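Local coordinates for amidohydrolase 2 (PDB 6UVZ), which probably acts as a hydrolase of the metal-dependent amidohydrolase superfamily, its substrate not established, at residues Val202-Arg206 / Asp238-Glu242. Sequence-based numbering, arbitrary orientation.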
ATOM      1  N   VAL A 202       4.950  15.517   0.136  1.00 81.29           N
ATOM      2  CA  VAL A 202       3.812  15.287   1.023  1.00 66.02           C
ATOM      3  C   VAL A 202       2.853  16.472   0.986  1.00 73.49           C
ATOM      4  O   VAL A 202       1.629  16.296   0.974  1.00 66.21           O
ATOM      5  CB  VAL A 202       4.301  14.997   2.454  1.00 56.37           C
ATOM      6  CG1 VAL A 202       3.119  14.777   3.387  1.00 44.94           C
ATOM      7  CG2 VAL A 202       5.224  13.789   2.464  1.00 53.38           C
ATOM      8  N   LYS A 203       3.390  17.694   0.961  1.00 86.76           N
ATOM      9  CA  LYS A 203       2.532  18.876   0.954  1.00 94.72           C
ATOM     10  C   LYS A 203       1.704  18.955  -0.323  1.00 85.75           C
ATOM     11  O   LYS A 203       0.513  19.285  -0.278  1.00 75.86           O
ATOM     12  CB  LYS A 203       3.375  20.139   1.129  1.00107.77           C
ATOM     13  CG  LYS A 203       3.951  20.311   2.525  1.00122.09           C
ATOM     14  CD  LYS A 203       4.895  21.500   2.596  1.00130.51           C
ATOM     15  CE  LYS A 203       5.520  21.624   3.977  1.00132.77           C
ATOM     16  NZ  LYS A 203       6.478  22.761   4.058  1.00133.64           N
ATOM     17  N   TYR A 204       2.313  18.651  -1.471  1.00 83.51           N
ATOM     18  CA  TYR A 204       1.572  18.682  -2.727  1.00 78.20           C
ATOM     19  C   TYR A 204       0.541  17.563  -2.800  1.00 77.48           C
ATOM     20  O   TYR A 204      -0.529  17.747  -3.391  1.00 70.32           O
ATOM     21  CB  TYR A 204       2.533  18.595  -3.912  1.00 75.59           C
ATOM     22  CG  TYR A 204       1.842  18.570  -5.258  1.00 84.42           C
ATOM     23  CD1 TYR A 204       1.660  17.377  -5.946  1.00 80.39           C
ATOM     24  CD2 TYR A 204       1.365  19.739  -5.837  1.00 92.05           C
ATOM     25  CE1 TYR A 204       1.027  17.349  -7.174  1.00 82.32           C
ATOM     26  CE2 TYR A 204       0.731  19.721  -7.064  1.00 96.48           C
ATOM     27  CZ  TYR A 204       0.565  18.524  -7.728  1.00 94.38           C
ATOM     28  OH  TYR A 204      -0.067  18.503  -8.950  1.00 96.01           O
ATOM     29  N   VAL A 205       0.842  16.404  -2.211  1.00 77.73           N
ATOM     30  CA  VAL A 205      -0.092  15.284  -2.251  1.00 69.01           C
ATOM     31  C   VAL A 205      -1.336  15.591  -1.424  1.00 64.83           C
ATOM     32  O   VAL A 205      -2.462  15.290  -1.838  1.00 64.31           O
ATOM     33  CB  VAL A 205       0.607  13.995  -1.778  1.00 66.70           C
ATOM     34  CG1 VAL A 205      -0.414  12.933  -1.412  1.00 70.46           C
ATOM     35  CG2 VAL A 205       1.545  13.477  -2.859  1.00 55.30           C
ATOM     36  N   ARG A 206      -1.156  16.206  -0.252  1.00 62.83           N
ATOM     37  CA  ARG A 206      -2.295  16.496   0.614  1.00 70.48           C
ATOM     38  C   ARG A 206      -3.235  17.515  -0.019  1.00 82.67           C
ATOM     39  O   ARG A 206      -4.457  17.429   0.150  1.00 89.09           O
ATOM     40  CB  ARG A 206      -1.808  16.996   1.973  1.00 63.30           C
ATOM     41  CG  ARG A 206      -0.972  15.995   2.750  1.00 54.12           C
ATOM     42  CD  ARG A 206      -0.322  16.653   3.955  1.00 58.20           C
ATOM     43  NE  ARG A 206      -1.307  17.080   4.943  1.00 68.63           N
ATOM     44  CZ  ARG A 206      -1.046  17.910   5.947  1.00 73.58           C
ATOM     45  NH1 ARG A 206       0.172  18.414   6.093  1.00 80.78           N
ATOM     46  NH2 ARG A 206      -2.004  18.244   6.801  1.00 69.51           N
ATOM     47  N   ASP A 238       3.781  14.899  13.162  1.00 71.07           N
ATOM     48  CA  ASP A 238       4.061  16.322  13.017  1.00 73.34           C
ATOM     49  C   ASP A 238       3.392  16.910  11.782  1.00 75.36           C
ATOM     50  O   ASP A 238       2.964  18.070  11.807  1.00 82.67           O
ATOM     51  CB  ASP A 238       5.571  16.564  12.954  1.00 81.41           C
ATOM     52  CG  ASP A 238       6.278  16.178  14.238  1.00 92.38           C
ATOM     53  OD1 ASP A 238       5.614  16.134  15.295  1.00 93.03           O
ATOM     54  OD2 ASP A 238       7.500  15.926  14.190  1.00 99.95           O
ATOM     55  N   THR A 239       3.289  16.131  10.704  1.00 68.87           N
ATOM     56  CA  THR A 239       2.726  16.645   9.461  1.00 63.37           C
ATOM     57  C   THR A 239       1.203  16.698   9.517  1.00 59.10           C
ATOM     58  O   THR A 239       0.599  17.734   9.217  1.00 65.82           O
ATOM     59  CB  THR A 239       3.186  15.784   8.281  1.00 57.04           C
ATOM     60  OG1 THR A 239       4.618  15.720   8.260  1.00 47.58           O
ATOM     61  CG2 THR A 239       2.692  16.370   6.966  1.00 57.17           C
ATOM     62  N   PHE A 240       0.567  15.593   9.903  1.00 56.44           N
ATOM     63  CA  PHE A 240      -0.887  15.503   9.922  1.00 58.69           C
ATOM     64  C   PHE A 240      -1.494  15.766  11.291  1.00 57.94           C
ATOM     65  O   PHE A 240      -2.641  16.219  11.369  1.00 59.41           O
ATOM     66  CB  PHE A 240      -1.342  14.119   9.445  1.00 56.41           C
ATOM     67  CG  PHE A 240      -1.045  13.846   7.999  1.00 50.10           C
ATOM     68  CD1 PHE A 240      -2.002  14.083   7.026  1.00 47.68           C
ATOM     69  CD2 PHE A 240       0.187  13.347   7.612  1.00 47.08           C
ATOM     70  CE1 PHE A 240      -1.735  13.832   5.695  1.00 43.97           C
ATOM     71  CE2 PHE A 240       0.462  13.095   6.283  1.00 46.23           C
ATOM     72  CZ  PHE A 240      -0.500  13.337   5.322  1.00 48.44           C
ATOM     73  N   GLY A 241      -0.762  15.498  12.366  1.00 47.76           N
ATOM     74  CA  GLY A 241      -1.363  15.555  13.678  1.00 43.94           C
ATOM     75  C   GLY A 241      -2.250  14.342  13.911  1.00 60.86           C
ATOM     76  O   GLY A 241      -2.263  13.378  13.146  1.00 80.71           O
ATOM     77  N   GLU A 242      -3.010  14.410  15.004  1.00 62.38           N
ATOM     78  CA  GLU A 242      -3.936  13.336  15.363  1.00 73.92           C
ATOM     79  C   GLU A 242      -5.188  13.439  14.490  1.00 75.06           C
ATOM     80  O   GLU A 242      -6.274  13.829  14.924  1.00 75.52           O
ATOM     81  CB  GLU A 242      -4.265  13.388  16.847  1.00 81.87           C
ATOM     82  CG  GLU A 242      -3.084  13.036  17.737  1.00 94.15           C
ATOM     83  CD  GLU A 242      -3.433  13.058  19.209  1.00114.22           C
ATOM     84  OE1 GLU A 242      -3.891  14.110  19.701  1.00120.26           O
ATOM     85  OE2 GLU A 242      -3.256  12.015  19.871  1.00122.16           O
TER
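Thr-239, in the last turn of helix 229-239, meets helix 199-209 through its methyl group. With CG2 anti to the backbone N, the methyl faces the other helix and lies 3.9 Å from CG1 of Val-202, while OG1 turns back to hydrogen-bond the carbonyl of Leu-235 in its own helix. NH1 of Arg-206 lies 3.2 Å from Thr-239 O.

Phe-240 follows, and its ring takes up the arginine. The ring reaches toward helix 199-209 and the arginine runs alongside it in the opposite direction, CG near the rim and the guanidinium end over one face. CG and CD of Arg-206 rest by the CZ and CE1 end of the ring, and NE sits 3.4 Å from CE1. With the chain bent at chi3 (66°), the guanidinium is carried on over the ring in a cation-pi contact, CZ 4.4 Å from the centroid but displaced toward the rim, the two planes 45° apart. Val-202 CG1 adds an oblique apolar touch at 4.3 Å from CE2 of Phe-240. A leucine in place of Arg-206 would probably leave the phenylalanine face without its cationic partner and the Thr-239 carbonyl without a nearby positive charge. The ring also stacks with Phe-246 and touches Val-191 of strand 187-191.

Gly-241, with positive phi (75°), then takes the chain out of the helix. The whole joins two outer helices following strands 187-191 and 214-216, neighbours in the eight-stranded parallel sheet of a TIM-barrel amidohydrolase.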